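Local coordinates for protein oxalate oxidase (Hordeum vulgare, PDB 1FI2) that oxidises oxalate with molecular oxygen to hydrogen peroxide and carbon dioxide as a secreted, manganese-containing hexamer that also has superoxide dismutase activity, at residues A93-M98 with E127-P132; C10-D15 with N22-K27; S40-A45 with T57-A62; V77-G82 with H137-V142. All coordinates share one frame; numbering follows the deposited sequence.

Contact 1: residues A93-M98 with E127-P132; sequences ATEIGM and ETFVIP. With MN (manganese (II) ion), chain B.
The carboxylate of E95 is shared between metal and ring: OE1 binds the manganese ion at 2.2 Å, and OE2 lies in the plane of the F129 ring at its edge, 3.6 Å from CE1. OE2 also accepts a hydrogen bond of 2.7 Å from a metal-bound water. I131 lies beside E95 on the same face of the sheet, its CG1 3.8 Å from E95 OE1. H88, H90 and H137 are the other protein ligands. The CG of F129 sits between the backbone N and the carbonyl carbon (chi1 59°), and the ring lies over G97, whose CA is 4.1 Å from the ring centroid. Glycine suits this place because a CB would collide with CZ. An alanine at F129 would probably open a gap beside G97 CA and take the ring edge from OE2. Behind these side chains two strands of the cupin jellyroll pair antiparallel, E95 with I131 and G97 with F129 being the hydrogen-bonded pairs; I131 N to E95 O is the shortest of the four backbone bonds between the strands, 2.8 Å and nearly straight at 174°. The other face of the sheet carries I96, M98, T128 and V130, where M74, L37 and W64 of the second subunit pack.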
loop_
_atom_site.group_PDB
_atom_site.type_symbol
_atom_site.label_atom_id
_atom_site.label_comp_id
_atom_site.label_asym_id
_atom_site.label_seq_id
_atom_site.Cartn_x
_atom_site.Cartn_y
_atom_site.Cartn_z
ATOM N N ALA A 93 -10.254 1.639 8.915
ATOM C CA ALA A 93 -11.023 1.012 7.847
ATOM C C ALA A 93 -12.294 1.727 7.412
ATOM O O ALA A 93 -12.954 2.421 8.171
ATOM C CB ALA A 93 -11.448 -0.393 8.301
ATOM N N THR A 94 -12.683 1.397 6.182
ATOM C CA THR A 94 -13.971 1.750 5.603
ATOM C C THR A 94 -14.959 0.646 5.984
ATOM O O THR A 94 -14.575 -0.521 6.053
ATOM C CB THR A 94 -13.900 1.835 4.067
ATOM O OG1 THR A 94 -13.041 2.911 3.655
ATOM C CG2 THR A 94 -15.276 2.057 3.445
ATOM N N GLU A 95 -16.207 1.004 6.232
ATOM C CA GLU A 95 -17.248 0.038 6.571
ATOM C C GLU A 95 -18.307 0.011 5.472
ATOM O O GLU A 95 -18.674 1.044 4.911
ATOM C CB GLU A 95 -17.880 0.390 7.916
ATOM C CG GLU A 95 -19.116 -0.386 8.325
ATOM C CD GLU A 95 -19.782 0.169 9.567
ATOM O OE1 GLU A 95 -19.179 1.044 10.223
ATOM O OE2 GLU A 95 -20.910 -0.237 9.906
ATOM N N ILE A 96 -18.779 -1.191 5.165
ATOM C CA ILE A 96 -19.826 -1.377 4.153
ATOM C C ILE A 96 -20.860 -2.329 4.738
ATOM O O ILE A 96 -20.513 -3.430 5.171
ATOM C CB ILE A 96 -19.221 -1.808 2.815
ATOM C CG1 ILE A 96 -20.272 -1.796 1.699
ATOM C CG2 ILE A 96 -18.537 -3.166 2.896
ATOM C CD1 ILE A 96 -19.672 -1.870 0.307
ATOM N N GLY A 97 -22.115 -1.879 4.868
ATOM C CA GLY A 97 -23.092 -2.723 5.548
ATOM C C GLY A 97 -24.444 -2.865 4.882
ATOM O O GLY A 97 -24.791 -2.154 3.942
ATOM N N MET A 98 -25.213 -3.829 5.390
ATOM C CA MET A 98 -26.554 -4.091 4.889
ATOM C C MET A 98 -27.511 -4.241 6.074
ATOM O O MET A 98 -27.183 -4.951 7.023
ATOM C CB MET A 98 -26.623 -5.338 4.000
ATOM C CG MET A 98 -28.034 -5.564 3.463
ATOM S SD MET A 98 -28.224 -7.074 2.502
ATOM C CE MET A 98 -27.633 -6.532 0.905
ATOM N N GLU A 127 -31.195 -2.907 2.064
ATOM C CA GLU A 127 -30.556 -1.670 1.623
ATOM C C GLU A 127 -29.180 -1.541 2.259
ATOM O O GLU A 127 -28.957 -2.036 3.368
ATOM C CB GLU A 127 -31.462 -0.482 1.937
ATOM C CG GLU A 127 -32.862 -0.637 1.343
ATOM C CD GLU A 127 -33.647 0.659 1.415
ATOM O OE1 GLU A 127 -33.704 1.275 2.496
ATOM O OE2 GLU A 127 -34.207 1.080 0.379
ATOM N N THR A 128 -28.250 -0.906 1.554
ATOM C CA THR A 128 -26.869 -0.805 2.020
ATOM C C THR A 128 -26.366 0.616 2.217
ATOM O O THR A 128 -26.937 1.587 1.728
ATOM C CB THR A 128 -25.930 -1.504 1.005
ATOM O OG1 THR A 128 -26.174 -0.943 -0.292
ATOM C CG2 THR A 128 -26.165 -3.006 0.946
ATOM N N PHE A 129 -25.250 0.717 2.941
ATOM C CA PHE A 129 -24.605 1.982 3.245
ATOM C C PHE A 129 -23.084 1.828 3.280
ATOM O O PHE A 129 -22.566 0.728 3.469
ATOM C CB PHE A 129 -25.079 2.534 4.592
ATOM C CG PHE A 129 -24.843 1.659 5.790
ATOM C CD1 PHE A 129 -23.643 1.688 6.478
ATOM C CD2 PHE A 129 -25.839 0.809 6.245
ATOM C CE1 PHE A 129 -23.437 0.885 7.582
ATOM C CE2 PHE A 129 -25.645 0.000 7.351
ATOM C CZ PHE A 129 -24.435 0.039 8.017
ATOM N N VAL A 130 -22.380 2.946 3.123
ATOM C CA VAL A 130 -20.914 2.896 3.166
ATOM C C VAL A 130 -20.380 4.049 4.003
ATOM O O VAL A 130 -20.842 5.188 3.922
ATOM C CB VAL A 130 -20.316 2.826 1.756
ATOM C CG1 VAL A 130 -20.522 4.108 0.975
ATOM C CG2 VAL A 130 -18.834 2.462 1.814
ATOM N N ILE A 131 -19.432 3.739 4.887
ATOM C CA ILE A 131 -18.836 4.731 5.773
ATOM C C ILE A 131 -17.344 4.873 5.474
ATOM O O ILE A 131 -16.565 3.986 5.827
ATOM C CB ILE A 131 -18.894 4.295 7.256
ATOM C CG1 ILE A 131 -20.225 3.688 7.678
ATOM C CG2 ILE A 131 -18.499 5.467 8.148
ATOM C CD1 ILE A 131 -21.391 4.627 7.812
ATOM N N PRO A 132 -16.925 5.982 4.889
ATOM C CA PRO A 132 -15.524 6.210 4.594
ATOM C C PRO A 132 -14.653 6.130 5.834
ATOM O O PRO A 132 -14.995 6.519 6.943
ATOM C CB PRO A 132 -15.472 7.588 3.950
ATOM C CG PRO A 132 -16.863 7.893 3.529
ATOM C CD PRO A 132 -17.775 7.108 4.440
HETATM MN MN MN B . -19.350 1.630 12.320
HETATM O O HOH W 1 -15.395 3.593 8.627
HETATM O O HOH W 2 -21.533 1.459 11.884
HETATM O O HOH W 3 -19.438 -0.465 13.558
#

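Contact 2: residues C10-D15 with N22-K27; sequences CVADLD and NGHTCK
A disulfide between C10 and C26 ties together two loops of the N-terminal arm, ahead of the first strand of the chain. The SG atoms are bonded at 2.0 Å with a torsion of 92° about the S-S bond, close to the relaxed value for a disulfide. Beside it the backbones make a single bridge centred on A12 and C26: K27 N donates to V11 O at 2.7 Å, and D13 N to T25 O at 2.8 Å. The small side chain of A12 fits where H24 CB and V61 both come close. Further out, L14 lays CD2 over one face of the H24 imidazole, 3.9 Å from the ring centroid, in a CH-pi contact. A water in the ring plane at the edge joins ND1 of H24 to D13 O.

D13 works at both ends of its carboxylate. OD2 accepts from D15 N at 3.2 Å, which makes an Asx turn, while OD1 reaches T25 OG1 through a water. The chain of K27, bent at chi2 and chi3, crosses D13 at about a right angle, with CD 3.9 Å from D13 CB. Its NZ stands 4.6 Å from D13 OD2; one water joins NZ to OD2, another joins it more weakly to OD1, and the salt bridge of NZ is with E31. S20 and V21 of the third subunit pack on the cysteines. The covalent link and backbone bonds thus fix the loops on the buried side, whereas the opposite charges of D13 and K27 are probably only softly coupled through water.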
loop_
_atom_site.group_PDB
_atom_site.type_symbol
_atom_site.label_atom_id
_atom_site.label_comp_id
_atom_site.label_asym_id
_atom_site.label_seq_id
_atom_site.Cartn_x
_atom_site.Cartn_y
_atom_site.Cartn_z
ATOM N N CYS A 10 -2.817 -17.709 6.804
ATOM C CA CYS A 10 -1.949 -17.440 7.958
ATOM C C CYS A 10 -2.840 -17.225 9.179
ATOM O O CYS A 10 -3.085 -16.089 9.590
ATOM C CB CYS A 10 -1.099 -16.212 7.654
ATOM S SG CYS A 10 0.583 -16.155 8.298
ATOM N N VAL A 11 -3.433 -18.313 9.674
ATOM C CA VAL A 11 -4.371 -18.205 10.792
ATOM C C VAL A 11 -3.671 -17.629 12.016
ATOM O O VAL A 11 -2.624 -18.122 12.420
ATOM C CB VAL A 11 -5.018 -19.557 11.126
ATOM C CG1 VAL A 11 -6.146 -19.406 12.140
ATOM C CG2 VAL A 11 -5.543 -20.222 9.859
ATOM N N ALA A 12 -4.290 -16.624 12.628
ATOM C CA ALA A 12 -3.704 -15.964 13.781
ATOM C C ALA A 12 -3.487 -16.877 14.979
ATOM O O ALA A 12 -4.372 -17.647 15.365
ATOM C CB ALA A 12 -4.604 -14.803 14.217
ATOM N N ASP A 13 -2.303 -16.778 15.571
ATOM C CA ASP A 13 -1.983 -17.531 16.786
ATOM C C ASP A 13 -2.324 -16.550 17.915
ATOM O O ASP A 13 -1.612 -15.562 18.080
ATOM C CB ASP A 13 -0.533 -17.971 16.832
ATOM C CG ASP A 13 -0.106 -18.637 18.124
ATOM O OD1 ASP A 13 1.082 -19.013 18.226
ATOM O OD2 ASP A 13 -0.931 -18.776 19.049
ATOM N N LEU A 14 -3.417 -16.807 18.621
ATOM C CA LEU A 14 -3.878 -15.883 19.650
ATOM C C LEU A 14 -3.476 -16.246 21.068
ATOM O O LEU A 14 -3.983 -15.601 22.001
ATOM C CB LEU A 14 -5.407 -15.755 19.569
ATOM C CG LEU A 14 -5.973 -15.163 18.274
ATOM C CD1 LEU A 14 -7.493 -15.239 18.280
ATOM C CD2 LEU A 14 -5.511 -13.728 18.078
ATOM N N ASP A 15 -2.557 -17.194 21.249
ATOM C CA ASP A 15 -2.214 -17.514 22.653
ATOM C C ASP A 15 -1.495 -16.317 23.250
ATOM O O ASP A 15 -0.783 -15.546 22.604
ATOM C CB ASP A 15 -1.573 -18.875 22.758
ATOM C CG ASP A 15 -1.547 -19.413 24.180
ATOM O OD1 ASP A 15 -0.569 -19.050 24.878
ATOM O OD2 ASP A 15 -2.407 -20.166 24.653
ATOM N N ASN A 22 3.235 -6.586 14.190
ATOM C CA ASN A 22 2.114 -5.862 13.571
ATOM C C ASN A 22 1.097 -6.922 13.139
ATOM O O ASN A 22 1.445 -7.821 12.371
ATOM C CB ASN A 22 2.592 -5.033 12.398
ATOM C CG ASN A 22 1.581 -4.049 11.857
ATOM O OD1 ASN A 22 0.785 -3.493 12.612
ATOM N ND2 ASN A 22 1.659 -3.795 10.557
ATOM N N GLY A 23 -0.121 -6.815 13.656
ATOM C CA GLY A 23 -1.123 -7.848 13.367
ATOM C C GLY A 23 -0.862 -9.005 14.328
ATOM O O GLY A 23 -0.869 -8.838 15.554
ATOM N N HIS A 24 -0.753 -10.224 13.814
ATOM C CA HIS A 24 -0.546 -11.432 14.586
ATOM C C HIS A 24 0.380 -12.424 13.878
ATOM O O HIS A 24 0.352 -12.592 12.661
ATOM C CB HIS A 24 -1.867 -12.190 14.828
ATOM C CG HIS A 24 -2.856 -11.455 15.680
ATOM N ND1 HIS A 24 -2.749 -11.366 17.047
ATOM C CD2 HIS A 24 -3.904 -10.671 15.325
ATOM C CE1 HIS A 24 -3.722 -10.602 17.511
ATOM N NE2 HIS A 24 -4.421 -10.148 16.484
ATOM N N THR A 25 1.165 -13.138 14.680
ATOM C CA THR A 25 1.895 -14.303 14.196
ATOM C C THR A 25 0.854 -15.365 13.833
ATOM O O THR A 25 -0.297 -15.259 14.256
ATOM C CB THR A 25 2.866 -14.863 15.243
ATOM O OG1 THR A 25 2.148 -15.123 16.457
ATOM C CG2 THR A 25 3.968 -13.854 15.514
ATOM N N CYS A 26 1.262 -16.351 13.043
ATOM C CA CYS A 26 0.326 -17.369 12.602
ATOM C C CYS A 26 0.595 -18.772 13.121
ATOM O O CYS A 26 1.729 -19.144 13.402
ATOM C CB CYS A 26 0.366 -17.435 11.060
ATOM S SG CYS A 26 0.391 -15.815 10.278
ATOM N N LYS A 27 -0.477 -19.560 13.202
ATOM C CA LYS A 27 -0.329 -20.959 13.600
ATOM C C LYS A 27 0.388 -21.660 12.446
ATOM O O LYS A 27 0.130 -21.351 11.280
ATOM C CB LYS A 27 -1.696 -21.627 13.749
ATOM C CG LYS A 27 -2.584 -21.155 14.877
ATOM C CD LYS A 27 -2.035 -21.482 16.251
ATOM C CE LYS A 27 -1.894 -22.974 16.501
ATOM N NZ LYS A 27 -1.327 -23.246 17.853
HETATM O O HOH W 4 -2.092 -21.191 10.024
HETATM O O HOH W 5 -1.369 -12.970 18.836
HETATM O O HOH W 6 3.311 -17.762 17.158
HETATM O O HOH W 7 1.113 -21.673 17.154
HETATM O O HOH W 8 -1.913 -21.153 20.053
#

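Contact 3: residues S40-A45 with T57-A62; sequences SKLTKA and TELDVA
The carbonyl oxygen of S40 is gripped twice by T43, by OG1 at 2.9 Å and by the backbone N at 3.2 Å, and the type I turn closed in this way presents K41 and L42 to T57 and L59. Threonine suits the last position of the turn because its hydroxyl doubles the backbone bond.

L42 and L59 are the centre of the apolar contact. In L42, CG is anti to the carbonyl carbon (chi1 -54°), and from it the two methyls diverge: CD1 meets CD2 of L59 at 3.6 Å, and CD2 meets CG2 of T57 at 3.7 Å, the side chains of L42 and T57 passing in antiparallel fashion. K41 meets the other branch of L59, with K41 CB 3.8 Å from L59 CD1, and its extended chain ends in a salt bridge to E63. An alanine in place of L42 would probably open a gap between the turn and strand 54-59, leaving L59 CD2 and T57 CG2 without their packing partner. M98 of the second subunit also packs on L42, and T128 of that subunit on L59.

T57 is split by kind: CG2 faces leucine, while OG1 accepts from a water at 2.8 Å that also donates to K44 O. No direct hydrogen bond joins the segments, so loop and strand are held by aliphatic groups of L42, L59, T57 and K41 and a bridging water, with the charge of K41 matched farther along by E63.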
loop_
_atom_site.group_PDB
_atom_site.type_symbol
_atom_site.label_atom_id
_atom_site.label_comp_id
_atom_site.label_asym_id
_atom_site.label_seq_id
_atom_site.Cartn_x
_atom_site.Cartn_y
_atom_site.Cartn_z
ATOM N N SER A 40 -19.625 -19.275 12.589
ATOM C CA SER A 40 -21.059 -19.239 12.853
ATOM C C SER A 40 -21.357 -18.283 14.003
ATOM O O SER A 40 -22.476 -18.265 14.519
ATOM C CB SER A 40 -21.584 -20.633 13.208
ATOM O OG SER A 40 -21.114 -20.979 14.502
ATOM N N LYS A 41 -20.388 -17.443 14.359
ATOM C CA LYS A 41 -20.553 -16.516 15.473
ATOM C C LYS A 41 -21.579 -15.416 15.265
ATOM O O LYS A 41 -22.051 -14.868 16.275
ATOM C CB LYS A 41 -19.194 -15.922 15.887
ATOM C CG LYS A 41 -18.284 -16.936 16.563
ATOM C CD LYS A 41 -16.971 -16.332 17.033
ATOM C CE LYS A 41 -16.162 -17.331 17.844
ATOM N NZ LYS A 41 -14.856 -16.777 18.298
ATOM N N LEU A 42 -21.992 -15.098 14.043
ATOM C CA LEU A 42 -22.999 -14.070 13.819
ATOM C C LEU A 42 -24.387 -14.634 13.560
ATOM O O LEU A 42 -25.294 -13.899 13.154
ATOM C CB LEU A 42 -22.583 -13.163 12.651
ATOM C CG LEU A 42 -21.194 -12.529 12.748
ATOM C CD1 LEU A 42 -20.935 -11.609 11.561
ATOM C CD2 LEU A 42 -21.011 -11.761 14.050
ATOM N N THR A 43 -24.596 -15.928 13.800
ATOM C CA THR A 43 -25.888 -16.551 13.579
ATOM C C THR A 43 -26.976 -16.054 14.526
ATOM O O THR A 43 -28.140 -16.038 14.111
ATOM C CB THR A 43 -25.855 -18.089 13.696
ATOM O OG1 THR A 43 -25.319 -18.478 14.970
ATOM C CG2 THR A 43 -25.034 -18.723 12.590
ATOM N N LYS A 44 -26.649 -15.726 15.768
ATOM C CA LYS A 44 -27.660 -15.318 16.734
ATOM C C LYS A 44 -27.588 -13.844 17.113
ATOM O O LYS A 44 -26.550 -13.189 17.050
ATOM C CB LYS A 44 -27.560 -16.173 18.005
ATOM C CG LYS A 44 -27.709 -17.664 17.765
ATOM C CD LYS A 44 -27.688 -18.467 19.057
ATOM C CE LYS A 44 -27.830 -19.954 18.765
ATOM N NZ LYS A 44 -27.922 -20.763 20.011
ATOM N N ALA A 45 -28.740 -13.316 17.523
ATOM C CA ALA A 45 -28.850 -11.918 17.921
ATOM C C ALA A 45 -28.172 -11.668 19.263
ATOM O O ALA A 45 -28.206 -12.512 20.162
ATOM C CB ALA A 45 -30.314 -11.504 17.984
ATOM N N THR A 57 -21.833 -7.715 18.020
ATOM C CA THR A 57 -21.214 -9.040 18.039
ATOM C C THR A 57 -20.043 -8.956 17.055
ATOM O O THR A 57 -20.263 -8.822 15.853
ATOM C CB THR A 57 -22.176 -10.160 17.645
ATOM O OG1 THR A 57 -23.288 -10.191 18.557
ATOM C CG2 THR A 57 -21.502 -11.525 17.686
ATOM N N GLU A 58 -18.827 -8.920 17.588
ATOM C CA GLU A 58 -17.650 -8.714 16.756
ATOM C C GLU A 58 -17.164 -9.961 16.034
ATOM O O GLU A 58 -17.181 -11.070 16.562
ATOM C CB GLU A 58 -16.500 -8.146 17.599
ATOM C CG GLU A 58 -16.843 -6.872 18.347
ATOM C CD GLU A 58 -15.626 -6.061 18.739
ATOM O OE1 GLU A 58 -15.320 -5.058 18.055
ATOM O OE2 GLU A 58 -14.961 -6.418 19.733
ATOM N N LEU A 59 -16.644 -9.742 14.822
ATOM C CA LEU A 59 -16.049 -10.838 14.060
ATOM C C LEU A 59 -14.758 -10.357 13.401
ATOM O O LEU A 59 -14.524 -10.491 12.203
ATOM C CB LEU A 59 -17.027 -11.447 13.063
ATOM C CG LEU A 59 -16.769 -12.900 12.667
ATOM C CD1 LEU A 59 -16.759 -13.824 13.877
ATOM C CD2 LEU A 59 -17.807 -13.383 11.661
ATOM N N ASP A 60 -13.934 -9.725 14.234
ATOM C CA ASP A 60 -12.619 -9.248 13.805
ATOM C C ASP A 60 -11.638 -10.398 14.006
ATOM O O ASP A 60 -12.045 -11.489 14.430
ATOM C CB ASP A 60 -12.208 -7.991 14.544
ATOM C CG ASP A 60 -12.189 -8.056 16.050
ATOM O OD1 ASP A 60 -11.733 -7.064 16.672
ATOM O OD2 ASP A 60 -12.620 -9.066 16.641
ATOM N N VAL A 61 -10.349 -10.183 13.781
ATOM C CA VAL A 61 -9.356 -11.250 13.886
ATOM C C VAL A 61 -9.257 -11.896 15.253
ATOM O O VAL A 61 -8.979 -13.101 15.332
ATOM C CB VAL A 61 -7.981 -10.746 13.401
ATOM C CG1 VAL A 61 -7.373 -9.757 14.385
ATOM C CG2 VAL A 61 -7.038 -11.910 13.128
ATOM N N ALA A 62 -9.581 -11.209 16.340
ATOM C CA ALA A 62 -9.599 -11.811 17.669
ATOM C C ALA A 62 -10.699 -12.858 17.804
ATOM O O ALA A 62 -10.555 -13.806 18.585
ATOM C CB ALA A 62 -9.765 -10.720 18.718
HETATM O O HOH W 9 -24.566 -12.601 19.095
#

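Contact 4: residues V77-G82 with H137-V142; sequences VDFAPG and HFQFNV. With MN (manganese (II) ion), chain B.
CB of Q139 and CB of N141 come obliquely to the ring of F79, Q139 CB lying 3.7 Å from F79 CZ; N141 CB also lies 3.9 Å from F79 CB. The Q139 amide is turned 77° to this ring. G82 O comes obliquely to the F140 ring, 3.5 Å from CE1. The H137 imidazole has a metal-bound water in its plane at the edge, and NE2 binds the manganese ion at 2.2 Å.

Q139 NE2 donates to that same water at 2.8 Å, and OE1 accepts from ND2 of N85, an oxalate-binding residue. Both ends of the amide are therefore used, which fixes its rotation beside the metal. Glutamine fits because one group can both give and take.

At the far end of the strand, CG of N141, anti to the backbone N (chi1 -175°), carries the amide toward the loop. ND2 makes weak hydrogen bonds to F79 O and A80 O, both 3.1 Å, and it also donates to T145 O, while OD1 accepts from G143 N. A third weak bond runs from G82 N to N141 O; the positive phi of G82, 83°, favours glycine there. Strands 73-79 and 137-141 belong to the two facing sheets of the cupin jellyroll, F79 filling the interior between them, and H137 joins H88, H90 and E95 in the three-histidine, one-glutamate manganese site of the germins.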
loop_
_atom_site.group_PDB
_atom_site.type_symbol
_atom_site.label_atom_id
_atom_site.label_comp_id
_atom_site.label_asym_id
_atom_site.label_seq_id
_atom_site.Cartn_x
_atom_site.Cartn_y
_atom_site.Cartn_z
ATOM N N VAL A 77 -24.755 -6.012 14.354
ATOM C CA VAL A 77 -25.262 -5.115 15.392
ATOM C C VAL A 77 -26.782 -5.272 15.484
ATOM O O VAL A 77 -27.482 -5.191 14.476
ATOM C CB VAL A 77 -24.917 -3.633 15.189
ATOM C CG1 VAL A 77 -25.307 -2.818 16.418
ATOM C CG2 VAL A 77 -23.437 -3.406 14.901
ATOM N N ASP A 78 -27.269 -5.547 16.690
ATOM C CA ASP A 78 -28.699 -5.695 16.949
ATOM C C ASP A 78 -29.191 -4.501 17.761
ATOM O O ASP A 78 -28.452 -3.968 18.587
ATOM C CB ASP A 78 -29.004 -6.991 17.701
ATOM C CG ASP A 78 -28.736 -8.222 16.855
ATOM O OD1 ASP A 78 -29.607 -8.572 16.032
ATOM O OD2 ASP A 78 -27.658 -8.825 17.010
ATOM N N PHE A 79 -30.403 -4.025 17.474
ATOM C CA PHE A 79 -30.929 -2.831 18.109
ATOM C C PHE A 79 -32.343 -2.973 18.672
ATOM O O PHE A 79 -33.273 -3.277 17.926
ATOM C CB PHE A 79 -31.007 -1.682 17.097
ATOM C CG PHE A 79 -29.806 -1.253 16.325
ATOM C CD1 PHE A 79 -29.107 -0.103 16.679
ATOM C CD2 PHE A 79 -29.370 -1.974 15.223
ATOM C CE1 PHE A 79 -28.000 0.296 15.955
ATOM C CE2 PHE A 79 -28.260 -1.584 14.503
ATOM C CZ PHE A 79 -27.575 -0.441 14.870
ATOM N N ALA A 80 -32.516 -2.619 19.944
ATOM C CA ALA A 80 -33.864 -2.564 20.523
ATOM C C ALA A 80 -34.524 -1.312 19.948
ATOM O O ALA A 80 -33.813 -0.436 19.452
ATOM C CB ALA A 80 -33.773 -2.454 22.036
ATOM N N PRO A 81 -35.843 -1.229 19.974
ATOM C CA PRO A 81 -36.544 -0.050 19.490
ATOM C C PRO A 81 -36.052 1.207 20.192
ATOM O O PRO A 81 -36.027 1.285 21.422
ATOM C CB PRO A 81 -38.006 -0.336 19.780
ATOM C CG PRO A 81 -38.111 -1.786 20.081
ATOM C CD PRO A 81 -36.755 -2.245 20.545
ATOM N N GLY A 82 -35.588 2.193 19.430
ATOM C CA GLY A 82 -35.065 3.439 19.959
ATOM C C GLY A 82 -33.610 3.360 20.400
ATOM O O GLY A 82 -33.061 4.321 20.956
ATOM N N HIS A 137 -19.831 8.415 12.567
ATOM C CA HIS A 137 -21.109 7.911 12.062
ATOM C C HIS A 137 -21.910 7.252 13.176
ATOM O O HIS A 137 -21.366 6.973 14.249
ATOM C CB HIS A 137 -20.876 6.940 10.901
ATOM C CG HIS A 137 -20.042 5.744 11.236
ATOM N ND1 HIS A 137 -18.699 5.852 11.534
ATOM C CD2 HIS A 137 -20.332 4.421 11.310
ATOM C CE1 HIS A 137 -18.209 4.661 11.780
ATOM N NE2 HIS A 137 -19.169 3.756 11.659
ATOM N N PHE A 138 -23.195 7.014 12.943
ATOM C CA PHE A 138 -24.055 6.395 13.946
ATOM C C PHE A 138 -25.261 5.721 13.296
ATOM O O PHE A 138 -25.530 5.937 12.114
ATOM C CB PHE A 138 -24.590 7.474 14.904
ATOM C CG PHE A 138 -25.458 8.516 14.245
ATOM C CD1 PHE A 138 -26.820 8.319 14.078
ATOM C CD2 PHE A 138 -24.907 9.704 13.795
ATOM C CE1 PHE A 138 -27.611 9.277 13.475
ATOM C CE2 PHE A 138 -25.694 10.669 13.188
ATOM C CZ PHE A 138 -27.049 10.456 13.022
ATOM N N GLN A 139 -25.979 4.920 14.072
ATOM C CA GLN A 139 -27.202 4.263 13.626
ATOM C C GLN A 139 -28.231 4.398 14.759
ATOM O O GLN A 139 -27.866 4.322 15.929
ATOM C CB GLN A 139 -27.071 2.803 13.229
ATOM C CG GLN A 139 -26.302 2.517 11.947
ATOM C CD GLN A 139 -24.823 2.324 12.223
ATOM O OE1 GLN A 139 -24.443 1.827 13.291
ATOM N NE2 GLN A 139 -23.968 2.723 11.290
ATOM N N PHE A 140 -29.489 4.622 14.410
ATOM C CA PHE A 140 -30.558 4.789 15.397
ATOM C C PHE A 140 -31.799 4.030 14.943
ATOM O O PHE A 140 -32.262 4.233 13.817
ATOM C CB PHE A 140 -30.826 6.283 15.563
ATOM C CG PHE A 140 -31.847 6.681 16.585
ATOM C CD1 PHE A 140 -31.540 6.684 17.932
ATOM C CD2 PHE A 140 -33.100 7.127 16.195
ATOM C CE1 PHE A 140 -32.471 7.067 18.878
ATOM C CE2 PHE A 140 -34.038 7.520 17.133
ATOM C CZ PHE A 140 -33.722 7.488 18.477
ATOM N N ASN A 141 -32.337 3.142 15.781
ATOM C CA ASN A 141 -33.514 2.360 15.408
ATOM C C ASN A 141 -34.789 3.188 15.515
ATOM O O ASN A 141 -35.273 3.454 16.613
ATOM C CB ASN A 141 -33.602 1.099 16.273
ATOM C CG ASN A 141 -34.726 0.167 15.871
ATOM O OD1 ASN A 141 -35.472 0.447 14.932
ATOM N ND2 ASN A 141 -34.862 -0.951 16.576
ATOM N N VAL A 142 -35.372 3.525 14.364
ATOM C CA VAL A 142 -36.559 4.369 14.328
ATOM C C VAL A 142 -37.844 3.567 14.162
ATOM O O VAL A 142 -38.928 4.154 14.107
ATOM C CB VAL A 142 -36.497 5.424 13.204
ATOM C CG1 VAL A 142 -35.323 6.370 13.409
ATOM C CG2 VAL A 142 -36.434 4.763 11.835
HETATM MN MN MN B . -19.350 1.630 12.320
HETATM O O HOH W 2 -21.533 1.459 11.884
HETATM O O HOH W 3 -19.438 -0.465 13.558
#

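In the fold
Contacts 1 and 4 form the barrel's metal-bearing interior: E95 and H137 bind one manganese ion, share its two waters, and touch. Contact 1 pairs neighbouring strands of one sheet by straight backbone bonds and is almost wholly buried; contact 4 faces that sheet with the other, relying on side chains and weak bonds. Contact 3 lies at the outer strand of the first sheet, partly buried and apolar, and joins contact 4 where A45 meets D78. Contacts 1 and 3 both touch the second subunit. Contact 2 lies outermost, about 27 Å from contact 1 between centres; a disulfide, two backbone bonds and water hold it, and L14 and H24 reach V61 of contact 3.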